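Local coordinates for protein necrotic enteritis toxin B (Clostridium perfringens, PDB 4I0N) that probably kills host cells by assembling into a membrane-spanning pore, in the manner of the alpha-hemolysin-like toxins whose fold it shares, at residues Asn59-Ile64 / Ser221-Leu226; Trp81-Arg86 / Asp169-Glu174; Asn102-Asn107 / Val114-Gly119; Glu150-Arg155 / Asp211-Ile216. One frame throughout, in Å; residues are numbered along the deposited sequence.

Contact 1. Residues Asn59-Ile64 / Ser221-Leu226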
loop_
_atom_site.group_PDB
_atom_site.type_symbol
_atom_site.label_atom_id
_atom_site.label_comp_id
_atom_site.label_asym_id
_atom_site.label_seq_id
_atom_site.Cartn_x
_atom_site.Cartn_y
_atom_site.Cartn_z
ATOM N N ASN A 59 -2.137 -2.811 12.446
ATOM C CA ASN A 59 -2.891 -2.828 11.206
ATOM C C ASN A 59 -2.774 -1.449 10.577
ATOM O O ASN A 59 -3.126 -0.470 11.211
ATOM C CB ASN A 59 -4.360 -3.134 11.509
ATOM C CG ASN A 59 -5.230 -3.201 10.246
ATOM O OD1 ASN A 59 -5.014 -4.019 9.374
ATOM N ND2 ASN A 59 -6.239 -2.359 10.185
ATOM N N LEU A 60 -2.265 -1.379 9.353
ATOM C CA LEU A 60 -2.185 -0.108 8.625
ATOM C C LEU A 60 -3.310 -0.046 7.595
ATOM O O LEU A 60 -3.448 -0.967 6.770
ATOM C CB LEU A 60 -0.816 0.026 7.919
ATOM C CG LEU A 60 -0.749 1.167 6.897
ATOM C CD1 LEU A 60 -0.887 2.534 7.593
ATOM C CD2 LEU A 60 0.561 1.108 6.077
ATOM N N GLU A 61 -4.126 1.008 7.650
ATOM C CA GLU A 61 -5.107 1.265 6.603
ATOM C C GLU A 61 -4.897 2.655 6.101
ATOM O O GLU A 61 -4.600 3.570 6.878
ATOM C CB GLU A 61 -6.533 1.217 7.154
ATOM C CG GLU A 61 -6.916 -0.048 7.784
ATOM C CD GLU A 61 -8.199 0.146 8.547
ATOM O OE1 GLU A 61 -8.129 0.396 9.769
ATOM O OE2 GLU A 61 -9.267 0.125 7.898
ATOM N N GLY A 62 -5.079 2.845 4.809
ATOM C CA GLY A 62 -4.823 4.170 4.299
ATOM C C GLY A 62 -5.359 4.417 2.924
ATOM O O GLY A 62 -6.178 3.653 2.398
ATOM N N PHE A 63 -4.903 5.517 2.357
ATOM C CA PHE A 63 -5.320 5.881 1.029
ATOM C C PHE A 63 -4.244 6.720 0.368
ATOM O O PHE A 63 -3.691 7.643 0.989
ATOM C CB PHE A 63 -6.625 6.662 1.059
ATOM C CG PHE A 63 -7.176 6.936 -0.305
ATOM C CD1 PHE A 63 -7.785 5.903 -1.044
ATOM C CD2 PHE A 63 -7.052 8.192 -0.878
ATOM C CE1 PHE A 63 -8.289 6.154 -2.321
ATOM C CE2 PHE A 63 -7.562 8.452 -2.166
ATOM C CZ PHE A 63 -8.174 7.424 -2.887
ATOM N N ILE A 64 -3.971 6.396 -0.896
ATOM C CA ILE A 64 -3.069 7.184 -1.728
ATOM C C ILE A 64 -3.849 7.592 -2.989
ATOM O O ILE A 64 -4.231 6.716 -3.791
ATOM C CB ILE A 64 -1.778 6.410 -2.131
ATOM C CG1 ILE A 64 -1.016 5.888 -0.907
ATOM C CG2 ILE A 64 -0.877 7.299 -2.995
ATOM C CD1 ILE A 64 0.036 4.763 -1.203
ATOM N N SER A 221 -6.186 1.934 -1.726
ATOM C CA SER A 221 -6.487 1.869 -0.295
ATOM C C SER A 221 -5.707 0.743 0.367
ATOM O O SER A 221 -6.254 -0.350 0.565
ATOM C CB SER A 221 -7.981 1.627 -0.047
ATOM O OG SER A 221 -8.760 2.654 -0.617
ATOM N N PRO A 222 -4.444 1.006 0.726
ATOM C CA PRO A 222 -3.640 -0.078 1.272
ATOM C C PRO A 222 -4.170 -0.592 2.618
ATOM O O PRO A 222 -4.758 0.166 3.399
ATOM C CB PRO A 222 -2.258 0.555 1.433
ATOM C CG PRO A 222 -2.545 2.038 1.635
ATOM C CD PRO A 222 -3.703 2.286 0.681
ATOM N N ASN A 223 -3.962 -1.883 2.864
ATOM C CA ASN A 223 -4.276 -2.490 4.163
ATOM C C ASN A 223 -3.235 -3.583 4.331
ATOM O O ASN A 223 -3.253 -4.581 3.608
ATOM C CB ASN A 223 -5.710 -3.059 4.193
ATOM C CG ASN A 223 -6.186 -3.484 5.608
ATOM O OD1 ASN A 223 -7.202 -4.181 5.722
ATOM N ND2 ASN A 223 -5.481 -3.065 6.671
ATOM N N MET A 224 -2.296 -3.352 5.241
ATOM C CA MET A 224 -1.239 -4.299 5.530
ATOM C C MET A 224 -1.195 -4.471 7.032
ATOM O O MET A 224 -1.718 -3.642 7.770
ATOM C CB MET A 224 0.133 -3.822 5.028
ATOM C CG MET A 224 0.308 -3.837 3.532
ATOM S SD MET A 224 -0.401 -2.366 2.732
ATOM C CE MET A 224 -0.068 -2.772 1.007
ATOM N N ALA A 225 -0.567 -5.535 7.496
ATOM C CA ALA A 225 -0.492 -5.751 8.936
ATOM C C ALA A 225 0.826 -6.390 9.321
ATOM O O ALA A 225 1.462 -7.072 8.508
ATOM C CB ALA A 225 -1.674 -6.598 9.422
ATOM N N LEU A 226 1.236 -6.180 10.569
ATOM C CA LEU A 226 2.446 -6.821 11.023
ATOM C C LEU A 226 2.404 -7.146 12.498
ATOM O O LEU A 226 1.479 -6.720 13.210
ATOM C CB LEU A 226 3.659 -5.960 10.666
ATOM C CG LEU A 226 3.757 -4.551 11.215
ATOM C CD1 LEU A 226 4.011 -4.578 12.724
ATOM C CD2 LEU A 226 4.916 -3.852 10.492
#
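Asn223 on strand 219-231 reaches over to Asn59 and Leu60 on strand 53-65, neighbouring antiparallel strands of the six-stranded sheet in this alpha-hemolysin fold. The strand axes come within 4.7 Å. Leu60 and Met224 form a hydrogen-bonded pair, Leu60 N giving its hydrogen to Met224 O at 2.8 Å, and non-hydrogen-bonded pairs lie on either side of it: Asn59 with Ala225 and Glu61 with Asn223. The Asn223 side chain can be followed outward. Asn223 CB lies 4.0 Å from Leu60 O; CG stands anti to the backbone N (chi1 -170°); OD1 turns from the two strands to Ser148 N on strand 144-150; and ND2 is shared between two acceptors. Asn223 ND2 donates to Asn59 OD1 at 2.9 Å, the two amide planes turned 79° apart. Asn223 ND2 also donates to Leu60 O at 2.9 Å, from above the carbonyl plane. Met224 N binds Leu60 O as well, so two donors grip this oxygen. Glu61 runs beside Asn223 with its CG against ND2. On the other face, Leu60 packs on Val89 and Tyr243, joining this sheet to strands 76-92 and 236-255. Past the regular pairing, Gly62 N binds Pro222 O, and Pro222 CD lies 3.3 Å from Gly62 O. At the end of the contact, Ser221 OG meets Phe63 CD1 at the ring edge, 3.4 Å away.

Contact 2. Residues Trp81-Arg86 / Asp169-Glu174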
loop_
_atom_site.group_PDB
_atom_site.type_symbol
_atom_site.label_atom_id
_atom_site.label_comp_id
_atom_site.label_asym_id
_atom_site.label_seq_id
_atom_site.Cartn_x
_atom_site.Cartn_y
_atom_site.Cartn_z
ATOM N N TRP A 81 -0.536 8.951 -14.880
ATOM C CA TRP A 81 -1.260 7.877 -14.200
ATOM C C TRP A 81 -0.291 7.128 -13.274
ATOM O O TRP A 81 0.921 7.195 -13.487
ATOM C CB TRP A 81 -1.918 6.943 -15.237
ATOM C CG TRP A 81 -0.937 6.220 -16.110
ATOM C CD1 TRP A 81 -0.246 6.724 -17.181
ATOM C CD2 TRP A 81 -0.515 4.869 -15.955
ATOM N NE1 TRP A 81 0.570 5.744 -17.720
ATOM C CE2 TRP A 81 0.441 4.605 -16.967
ATOM C CE3 TRP A 81 -0.844 3.849 -15.042
ATOM C CZ2 TRP A 81 1.069 3.359 -17.110
ATOM C CZ3 TRP A 81 -0.238 2.603 -15.184
ATOM C CH2 TRP A 81 0.712 2.368 -16.224
ATOM N N PRO A 82 -0.817 6.475 -12.216
ATOM C CA PRO A 82 0.067 5.819 -11.251
ATOM C C PRO A 82 0.422 4.398 -11.679
ATOM O O PRO A 82 -0.462 3.533 -11.812
ATOM C CB PRO A 82 -0.769 5.817 -9.968
ATOM C CG PRO A 82 -2.166 5.685 -10.453
ATOM C CD PRO A 82 -2.211 6.528 -11.736
ATOM N N GLU A 83 1.709 4.169 -11.924
ATOM C CA GLU A 83 2.144 2.866 -12.394
ATOM C C GLU A 83 2.502 1.960 -11.224
ATOM O O GLU A 83 2.310 0.744 -11.315
ATOM C CB GLU A 83 3.289 3.001 -13.411
ATOM C CG GLU A 83 3.693 1.667 -14.093
ATOM C CD GLU A 83 4.671 0.840 -13.268
ATOM O OE1 GLU A 83 5.289 1.386 -12.318
ATOM O OE2 GLU A 83 4.815 -0.371 -13.572
ATOM N N THR A 84 3.016 2.543 -10.134
ATOM C CA THR A 84 3.362 1.780 -8.918
ATOM C C THR A 84 3.029 2.579 -7.661
ATOM O O THR A 84 3.425 3.753 -7.531
ATOM C CB THR A 84 4.885 1.340 -8.861
ATOM O OG1 THR A 84 5.173 0.418 -9.932
ATOM C CG2 THR A 84 5.198 0.640 -7.513
ATOM N N TYR A 85 2.308 1.945 -6.732
ATOM C CA TYR A 85 2.250 2.455 -5.366
ATOM C C TYR A 85 3.220 1.643 -4.484
ATOM O O TYR A 85 3.147 0.428 -4.454
ATOM C CB TYR A 85 0.851 2.301 -4.805
ATOM C CG TYR A 85 -0.226 3.066 -5.517
ATOM C CD1 TYR A 85 -0.624 4.335 -5.055
ATOM C CD2 TYR A 85 -0.907 2.502 -6.604
ATOM C CE1 TYR A 85 -1.666 5.041 -5.678
ATOM C CE2 TYR A 85 -1.952 3.212 -7.254
ATOM C CZ TYR A 85 -2.317 4.475 -6.774
ATOM O OH TYR A 85 -3.351 5.163 -7.385
ATOM N N ARG A 86 4.096 2.325 -3.751
ATOM C CA ARG A 86 5.010 1.669 -2.819
ATOM C C ARG A 86 4.673 2.053 -1.386
ATOM O O ARG A 86 4.492 3.251 -1.066
ATOM C CB ARG A 86 6.452 2.051 -3.101
ATOM C CG ARG A 86 7.430 1.338 -2.131
ATOM C CD ARG A 86 8.874 1.533 -2.585
ATOM N NE ARG A 86 9.119 0.799 -3.818
ATOM C CZ ARG A 86 10.250 0.845 -4.522
ATOM N NH1 ARG A 86 11.267 1.594 -4.121
ATOM N NH2 ARG A 86 10.362 0.130 -5.639
ATOM N N ASP A 169 5.280 -3.299 -3.229
ATOM C CA ASP A 169 4.936 -2.579 -4.449
ATOM C C ASP A 169 3.617 -3.100 -4.962
ATOM O O ASP A 169 3.436 -4.313 -5.109
ATOM C CB ASP A 169 6.010 -2.780 -5.518
ATOM C CG ASP A 169 7.181 -1.861 -5.340
ATOM O OD1 ASP A 169 7.122 -0.967 -4.466
ATOM O OD2 ASP A 169 8.165 -2.022 -6.079
ATOM N N ILE A 170 2.695 -2.180 -5.204
ATOM C CA ILE A 170 1.443 -2.520 -5.861
ATOM C C ILE A 170 1.606 -1.948 -7.264
ATOM O O ILE A 170 1.546 -0.722 -7.477
ATOM C CB ILE A 170 0.206 -2.000 -5.092
ATOM C CG1 ILE A 170 0.032 -2.787 -3.780
ATOM C CG2 ILE A 170 -1.075 -2.103 -5.960
ATOM C CD1 ILE A 170 0.966 -2.358 -2.671
ATOM N N LYS A 171 1.861 -2.852 -8.208
ATOM C CA LYS A 171 2.398 -2.466 -9.505
ATOM C C LYS A 171 1.430 -2.844 -10.617
ATOM O O LYS A 171 0.843 -3.913 -10.615
ATOM C CB LYS A 171 3.757 -3.157 -9.750
ATOM C CG LYS A 171 4.454 -2.732 -11.036
ATOM C CD LYS A 171 5.857 -3.421 -11.114
ATOM C CE LYS A 171 6.591 -3.114 -12.436
ATOM N NZ LYS A 171 6.974 -1.658 -12.596
ATOM N N PHE A 172 1.304 -1.961 -11.590
ATOM C CA PHE A 172 0.378 -2.166 -12.679
ATOM C C PHE A 172 0.794 -3.402 -13.475
ATOM O O PHE A 172 2.002 -3.640 -13.711
ATOM C CB PHE A 172 0.392 -0.930 -13.582
ATOM C CG PHE A 172 -0.526 -1.051 -14.764
ATOM C CD1 PHE A 172 -1.901 -0.929 -14.601
ATOM C CD2 PHE A 172 -0.000 -1.283 -16.044
ATOM C CE1 PHE A 172 -2.763 -1.047 -15.708
ATOM C CE2 PHE A 172 -0.842 -1.404 -17.143
ATOM C CZ PHE A 172 -2.232 -1.278 -16.970
ATOM N N VAL A 173 -0.197 -4.181 -13.887
ATOM C CA VAL A 173 0.042 -5.374 -14.685
ATOM C C VAL A 173 -0.381 -5.120 -16.131
ATOM O O VAL A 173 0.466 -5.061 -17.018
ATOM C CB VAL A 173 -0.723 -6.616 -14.123
ATOM C CG1 VAL A 173 -0.543 -7.815 -15.049
ATOM C CG2 VAL A 173 -0.215 -6.969 -12.705
ATOM N N GLU A 174 -1.690 -4.989 -16.370
ATOM C CA GLU A 174 -2.233 -4.808 -17.730
ATOM C C GLU A 174 -3.677 -4.337 -17.639
ATOM O O GLU A 174 -4.360 -4.582 -16.632
ATOM C CB GLU A 174 -2.184 -6.135 -18.543
ATOM C CG GLU A 174 -3.073 -7.241 -17.961
ATOM C CD GLU A 174 -3.112 -8.518 -18.787
ATOM O OE1 GLU A 174 -2.413 -8.605 -19.817
ATOM O OE2 GLU A 174 -3.862 -9.443 -18.392
HETATM O O HOH W 1 3.738 -2.273 -15.149
HETATM O O HOH W 2 7.755 -0.662 -10.019
#
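Arg86 CG lies anti to the backbone N, and a bend at chi3 (-69°) swings NE to Asp169. The salt bridge joins a non-hydrogen-bonded pair of the antiparallel strands 76-92 and 165-172, in the curled second sheet of the toxin. It is a side-on grip: Arg86 NE meets Asp169 OD1 at 2.7 Å and Arg86 NH2 meets Asp169 OD2 at 3.1 Å, each on a syn lone pair, with guanidinium and carboxylate planes only 12° apart. Farther along the same face, Lys171 is extended until chi4 (66°) turns NZ onto the syn lone pair of Glu83 OE2, 2.7 Å away. The second carboxylate oxygen, Glu83 OE1, receives Thr84 OG1 from above its plane at 2.6 Å. Glu83 and Thr84 together face Phe246 in a classic beta bulge, where the strand turns a corner. Beyond that corner the indole edge of Trp81 stands T-shaped over one face of the Phe172 ring, their six-membered rings 5.0 Å apart between centroids, with Trp81 CZ3 3.7 Å from Phe172 CG. A water also links the two segments, donating to both Glu83 OE2 and Phe172 O, the latter at 2.6 Å.

Contact 3. Residues Asn102-Asn107 / Val114-Gly119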
loop_
_atom_site.group_PDB
_atom_site.type_symbol
_atom_site.label_atom_id
_atom_site.label_comp_id
_atom_site.label_asym_id
_atom_site.label_seq_id
_atom_site.Cartn_x
_atom_site.Cartn_y
_atom_site.Cartn_z
ATOM N N ASN A 102 6.759 -10.656 11.635
ATOM C CA ASN A 102 6.144 -11.124 10.413
ATOM C C ASN A 102 5.166 -10.055 9.940
ATOM O O ASN A 102 4.889 -9.095 10.663
ATOM C CB ASN A 102 5.419 -12.462 10.591
ATOM C CG ASN A 102 5.523 -13.352 9.331
ATOM O OD1 ASN A 102 5.554 -12.851 8.199
ATOM N ND2 ASN A 102 5.608 -14.658 9.536
ATOM N N SER A 103 4.673 -10.217 8.724
ATOM C CA SER A 103 3.865 -9.171 8.097
ATOM C C SER A 103 3.068 -9.797 6.955
ATOM O O SER A 103 3.481 -10.821 6.380
ATOM C CB SER A 103 4.764 -8.037 7.598
ATOM O OG SER A 103 5.622 -8.471 6.552
ATOM N N ILE A 104 1.928 -9.197 6.644
ATOM C CA ILE A 104 1.078 -9.649 5.543
ATOM C C ILE A 104 0.665 -8.410 4.723
ATOM O O ILE A 104 0.575 -7.295 5.263
ATOM C CB ILE A 104 -0.189 -10.424 6.041
ATOM C CG1 ILE A 104 -0.954 -9.608 7.099
ATOM C CG2 ILE A 104 0.169 -11.833 6.564
ATOM C CD1 ILE A 104 -2.379 -10.081 7.373
ATOM N N PRO A 105 0.405 -8.582 3.420
ATOM C CA PRO A 105 0.443 -9.827 2.654
ATOM C C PRO A 105 1.845 -10.222 2.290
ATOM O O PRO A 105 2.762 -9.413 2.402
ATOM C CB PRO A 105 -0.378 -9.491 1.394
ATOM C CG PRO A 105 -0.204 -8.012 1.213
ATOM C CD PRO A 105 0.009 -7.424 2.592
ATOM N N LYS A 106 2.015 -11.474 1.866
ATOM C CA LYS A 106 3.353 -11.981 1.603
ATOM C C LYS A 106 3.540 -12.359 0.145
ATOM O O LYS A 106 2.567 -12.493 -0.604
ATOM C CB LYS A 106 3.694 -13.169 2.518
ATOM C CG LYS A 106 3.524 -12.864 4.024
ATOM C CD LYS A 106 4.459 -13.700 4.942
ATOM C CE LYS A 106 5.877 -13.130 5.028
ATOM N NZ LYS A 106 5.907 -11.655 5.365
ATOM N N ASN A 107 4.810 -12.524 -0.241
ATOM C CA ASN A 107 5.172 -12.930 -1.588
ATOM C C ASN A 107 4.518 -12.036 -2.646
ATOM O O ASN A 107 4.528 -10.799 -2.494
ATOM C CB ASN A 107 4.866 -14.433 -1.757
ATOM C CG ASN A 107 5.596 -15.277 -0.729
ATOM O OD1 ASN A 107 4.978 -15.952 0.103
ATOM N ND2 ASN A 107 6.923 -15.220 -0.760
ATOM N N VAL A 114 -7.213 -8.985 -2.226
ATOM C CA VAL A 114 -6.172 -9.461 -1.320
ATOM C C VAL A 114 -6.786 -9.580 0.065
ATOM O O VAL A 114 -7.451 -8.652 0.550
ATOM C CB VAL A 114 -4.986 -8.482 -1.279
ATOM C CG1 VAL A 114 -3.923 -8.916 -0.219
ATOM C CG2 VAL A 114 -4.384 -8.365 -2.685
ATOM N N SER A 115 -6.592 -10.735 0.696
ATOM C CA SER A 115 -7.155 -10.957 2.021
ATOM C C SER A 115 -6.287 -11.968 2.731
ATOM O O SER A 115 -6.052 -13.042 2.188
ATOM C CB SER A 115 -8.584 -11.519 1.898
ATOM O OG SER A 115 -9.179 -11.685 3.176
ATOM N N ASN A 116 -5.802 -11.620 3.921
ATOM C CA ASN A 116 -5.142 -12.617 4.783
ATOM C C ASN A 116 -5.166 -12.158 6.216
ATOM O O ASN A 116 -5.668 -11.074 6.532
ATOM C CB ASN A 116 -3.705 -12.944 4.343
ATOM C CG ASN A 116 -3.205 -14.316 4.863
ATOM O OD1 ASN A 116 -3.954 -15.116 5.457
ATOM N ND2 ASN A 116 -1.931 -14.584 4.630
ATOM N N SER A 117 -4.719 -13.045 7.098
ATOM C CA SER A 117 -4.749 -12.760 8.518
ATOM C C SER A 117 -3.423 -13.104 9.158
ATOM O O SER A 117 -2.711 -14.014 8.698
ATOM C CB SER A 117 -5.866 -13.535 9.210
ATOM O OG SER A 117 -5.928 -13.165 10.574
ATOM N N ILE A 118 -3.081 -12.345 10.197
ATOM C CA ILE A 118 -1.906 -12.622 11.019
ATOM C C ILE A 118 -2.440 -12.854 12.425
ATOM O O ILE A 118 -3.217 -12.061 12.924
ATOM C CB ILE A 118 -0.848 -11.460 10.946
ATOM C CG1 ILE A 118 0.375 -11.749 11.824
ATOM C CG2 ILE A 118 -1.476 -10.086 11.246
ATOM C CD1 ILE A 118 1.609 -10.965 11.360
ATOM N N GLY A 119 -2.021 -13.940 13.051
ATOM C CA GLY A 119 -2.603 -14.339 14.330
ATOM C C GLY A 119 -1.547 -14.444 15.415
ATOM O O GLY A 119 -0.369 -14.716 15.132
HETATM O O HOH W 3 -0.351 -13.106 2.276
#
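Strand 99-104, outermost in the six-stranded sheet, packs against strand 113-120 of a separate three-stranded sheet, with Ile104 and Ile118 meeting between the two sheets. The strands run nearly antiparallel, at 158°, but their axes come no closer than 7.3 Å and no hydrogen bond crosses between the segments: side chains carry the contact. Ile104 does most of the touching. Its CG1 stands between the backbone N and the carbonyl carbon (chi1 52°), and chi2 of 164° extends Ile104 CD1 onto the backbone of the other strand, 3.5 Å from Asn116 O and 3.7 Å from Ile118 N. Ile104 CD1 also meets Ile118 CG2 at 4.0 Å. Ile118 answers with its own CD1, which rests 3.8 Å from Asn102 O. The three-stranded sheet, with strands 126-127 and 144-150 and an unmodelled tip between them, is consistent with the pre-stem of a monomeric alpha-hemolysin-like toxin, folded against the body before a pore is formed. A cis peptide precedes Pro105, where the chain leaves its strand. The proline ring crosses Val114 at about a right angle, Pro105 CB 3.9 Å from Val114 CG1, and packs as well on Ile147 and Tyr149 of strand 144-150. Lys106 folds back along its own segment, its NZ donating to Ser103 O at 2.8 Å and also bound to Gln158 OE1, with a weak bond to Asn102 OD1. Asn102 OD1 takes Ser103 N in its carbonyl plane, on a lone pair, at 2.8 Å.

Contact 4. Residues Glu150-Arg155 / Asp211-Ile216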
loop_
_atom_site.group_PDB
_atom_site.type_symbol
_atom_site.label_atom_id
_atom_site.label_comp_id
_atom_site.label_asym_id
_atom_site.label_seq_id
_atom_site.Cartn_x
_atom_site.Cartn_y
_atom_site.Cartn_z
ATOM N N GLU A 150 -8.638 -4.212 -2.530
ATOM C CA GLU A 150 -8.730 -4.579 -3.932
ATOM C C GLU A 150 -7.637 -3.884 -4.773
ATOM O O GLU A 150 -7.191 -2.756 -4.465
ATOM C CB GLU A 150 -10.134 -4.297 -4.483
ATOM C CG GLU A 150 -10.447 -2.830 -4.620
ATOM C CD GLU A 150 -11.796 -2.562 -5.252
ATOM O OE1 GLU A 150 -12.382 -3.484 -5.880
ATOM O OE2 GLU A 150 -12.262 -1.414 -5.110
ATOM N N GLN A 151 -7.194 -4.569 -5.824
ATOM C CA GLN A 151 -6.141 -4.028 -6.692
ATOM C C GLN A 151 -6.403 -4.357 -8.176
ATOM O O GLN A 151 -5.511 -4.846 -8.858
ATOM C CB GLN A 151 -4.763 -4.546 -6.242
ATOM C CG GLN A 151 -4.698 -6.092 -6.245
ATOM C CD GLN A 151 -3.314 -6.642 -5.921
ATOM O OE1 GLN A 151 -2.409 -5.896 -5.601
ATOM N NE2 GLN A 151 -3.162 -7.967 -5.989
ATOM N N PRO A 152 -7.616 -4.068 -8.687
ATOM C CA PRO A 152 -7.886 -4.418 -10.108
ATOM C C PRO A 152 -6.809 -3.890 -11.058
ATOM O O PRO A 152 -6.428 -2.716 -10.971
ATOM C CB PRO A 152 -9.236 -3.751 -10.402
ATOM C CG PRO A 152 -9.372 -2.688 -9.313
ATOM C CD PRO A 152 -8.736 -3.315 -8.097
ATOM N N ASP A 153 -6.319 -4.787 -11.919
ATOM C CA ASP A 153 -5.263 -4.512 -12.926
ATOM C C ASP A 153 -3.845 -4.367 -12.389
ATOM O O ASP A 153 -2.933 -4.089 -13.182
ATOM C CB ASP A 153 -5.583 -3.266 -13.780
ATOM C CG ASP A 153 -6.857 -3.416 -14.603
ATOM O OD1 ASP A 153 -7.400 -4.541 -14.745
ATOM O OD2 ASP A 153 -7.304 -2.384 -15.126
ATOM N N PHE A 154 -3.663 -4.557 -11.071
ATOM C CA PHE A 154 -2.372 -4.428 -10.408
ATOM C C PHE A 154 -2.037 -5.731 -9.698
ATOM O O PHE A 154 -2.911 -6.622 -9.584
ATOM C CB PHE A 154 -2.385 -3.279 -9.374
ATOM C CG PHE A 154 -2.314 -1.901 -9.969
ATOM C CD1 PHE A 154 -1.213 -1.079 -9.700
ATOM C CD2 PHE A 154 -3.383 -1.391 -10.725
ATOM C CE1 PHE A 154 -1.158 0.253 -10.225
ATOM C CE2 PHE A 154 -3.356 -0.086 -11.253
ATOM C CZ PHE A 154 -2.232 0.743 -11.002
ATOM N N ARG A 155 -0.785 -5.861 -9.252
ATOM C CA ARG A 155 -0.377 -6.964 -8.370
ATOM C C ARG A 155 0.376 -6.410 -7.178
ATOM O O ARG A 155 0.893 -5.286 -7.242
ATOM C CB ARG A 155 0.519 -7.961 -9.122
ATOM C CG ARG A 155 1.761 -7.334 -9.717
ATOM C CD ARG A 155 2.801 -8.404 -10.131
ATOM N NE ARG A 155 2.203 -9.488 -10.895
ATOM C CZ ARG A 155 2.271 -9.613 -12.222
ATOM N NH1 ARG A 155 2.926 -8.710 -12.961
ATOM N NH2 ARG A 155 1.672 -10.646 -12.822
ATOM N N ASP A 211 -14.020 3.004 -17.230
ATOM C CA ASP A 211 -13.362 1.855 -17.858
ATOM C C ASP A 211 -11.935 1.621 -17.361
ATOM O O ASP A 211 -11.255 0.756 -17.894
ATOM C CB ASP A 211 -13.308 2.016 -19.376
ATOM C CG ASP A 211 -14.679 2.186 -19.998
ATOM O OD1 ASP A 211 -15.668 1.669 -19.432
ATOM O OD2 ASP A 211 -14.753 2.853 -21.047
ATOM N N LEU A 212 -11.479 2.423 -16.394
ATOM C CA LEU A 212 -10.154 2.255 -15.821
ATOM C C LEU A 212 -10.255 1.541 -14.482
ATOM O O LEU A 212 -11.273 1.622 -13.794
ATOM C CB LEU A 212 -9.512 3.627 -15.582
ATOM C CG LEU A 212 -9.074 4.455 -16.772
ATOM C CD1 LEU A 212 -8.738 5.843 -16.277
ATOM C CD2 LEU A 212 -7.874 3.805 -17.434
ATOM N N SER A 213 -9.181 0.883 -14.080
ATOM C CA SER A 213 -9.082 0.402 -12.718
ATOM C C SER A 213 -9.314 1.557 -11.750
ATOM O O SER A 213 -8.863 2.677 -12.000
ATOM C CB SER A 213 -7.684 -0.152 -12.468
ATOM O OG SER A 213 -7.467 -0.285 -11.079
ATOM N N THR A 214 -10.006 1.281 -10.652
ATOM C CA THR A 214 -10.180 2.286 -9.592
ATOM C C THR A 214 -8.847 2.773 -9.003
ATOM O O THR A 214 -8.775 3.879 -8.491
ATOM C CB THR A 214 -11.103 1.786 -8.454
ATOM O OG1 THR A 214 -10.543 0.610 -7.854
ATOM C CG2 THR A 214 -12.461 1.473 -8.990
ATOM N N LEU A 215 -7.784 1.965 -9.097
ATOM C CA LEU A 215 -6.446 2.400 -8.652
ATOM C C LEU A 215 -5.863 3.494 -9.559
ATOM O O LEU A 215 -4.965 4.246 -9.164
ATOM C CB LEU A 215 -5.483 1.203 -8.576
ATOM C CG LEU A 215 -5.455 0.483 -7.221
ATOM C CD1 LEU A 215 -6.804 -0.176 -6.836
ATOM C CD2 LEU A 215 -4.333 -0.592 -7.242
ATOM N N ILE A 216 -6.401 3.596 -10.764
ATOM C CA ILE A 216 -5.993 4.674 -11.688
ATOM C C ILE A 216 -6.964 5.863 -11.626
ATOM O O ILE A 216 -6.549 7.031 -11.558
ATOM C CB ILE A 216 -5.809 4.130 -13.119
ATOM C CG1 ILE A 216 -4.600 3.177 -13.123
ATOM C CG2 ILE A 216 -5.607 5.268 -14.144
ATOM C CD1 ILE A 216 -4.477 2.315 -14.390
HETATM O O HOH W 4 -7.083 0.136 -15.891
#
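The backbone of Gln151-Phe154 makes a type II beta turn, closed by Phe154 N to Gln151 O at 2.9 Å, and presents Pro152 O to Ser213, the N-cap of the short helix 214-217. The turn carries the chain from the edge strand 144-150 of the small three-stranded sheet into strand 154-162 of the curled sheet, and the helix sits against it. Ser213 OG, anti to the backbone N (chi1 164°), works both ways: it donates to Pro152 O at 2.6 Å, tilted from the carbonyl plane, and accepts Leu215 N at 3.0 Å as a capping bond. The hydroxyl thus ties the turn to the first turn of the helix. Leu215 carries the apolar part of the contact. Leu215 CD2 sits over one face of the Phe154 ring in a CH-pi contact, 3.8 Å from the centroid and 21° off the ring normal, while its CB approaches CE2. Leu215 CD1 turns to the turn's entry, 3.5 Å from Glu150 O and 3.9 Å from Pro152 CD. Ile216 meets the same aromatic ring differently: Ile216 CG1 lies at the ring edge, 4.0 Å from Phe154 CE2. Phe154 also stands edge-to-face with Phe172 on the neighbouring strand. Asp153, next in the turn, is joined to Ser213 through a water that accepts from Ser213 N and donates to Asp153 OD2 at 2.6 Å.

From the N terminus, contact 1 opens first at 59-64 and closes last at 221-226, so the other three contacts are nested within its loop. Contact 2 opens at 81-86 and closes at 169-174; contact 3, between 102-107 and 114-119, is a short loop inside it. Contact 4 opens at 150-155 before contact 2 closes, and ends at 211-216, so the two cross. Contacts 1 and 3 share the six-stranded sheet, where Ile104 N probably bonds to Ala225 O; contact 3 packs the three-stranded sheet against it. Contacts 2 and 4 meet where Tyr85 OH binds Leu215 O, while Ile64 against Tyr85 packs the two large sheets together.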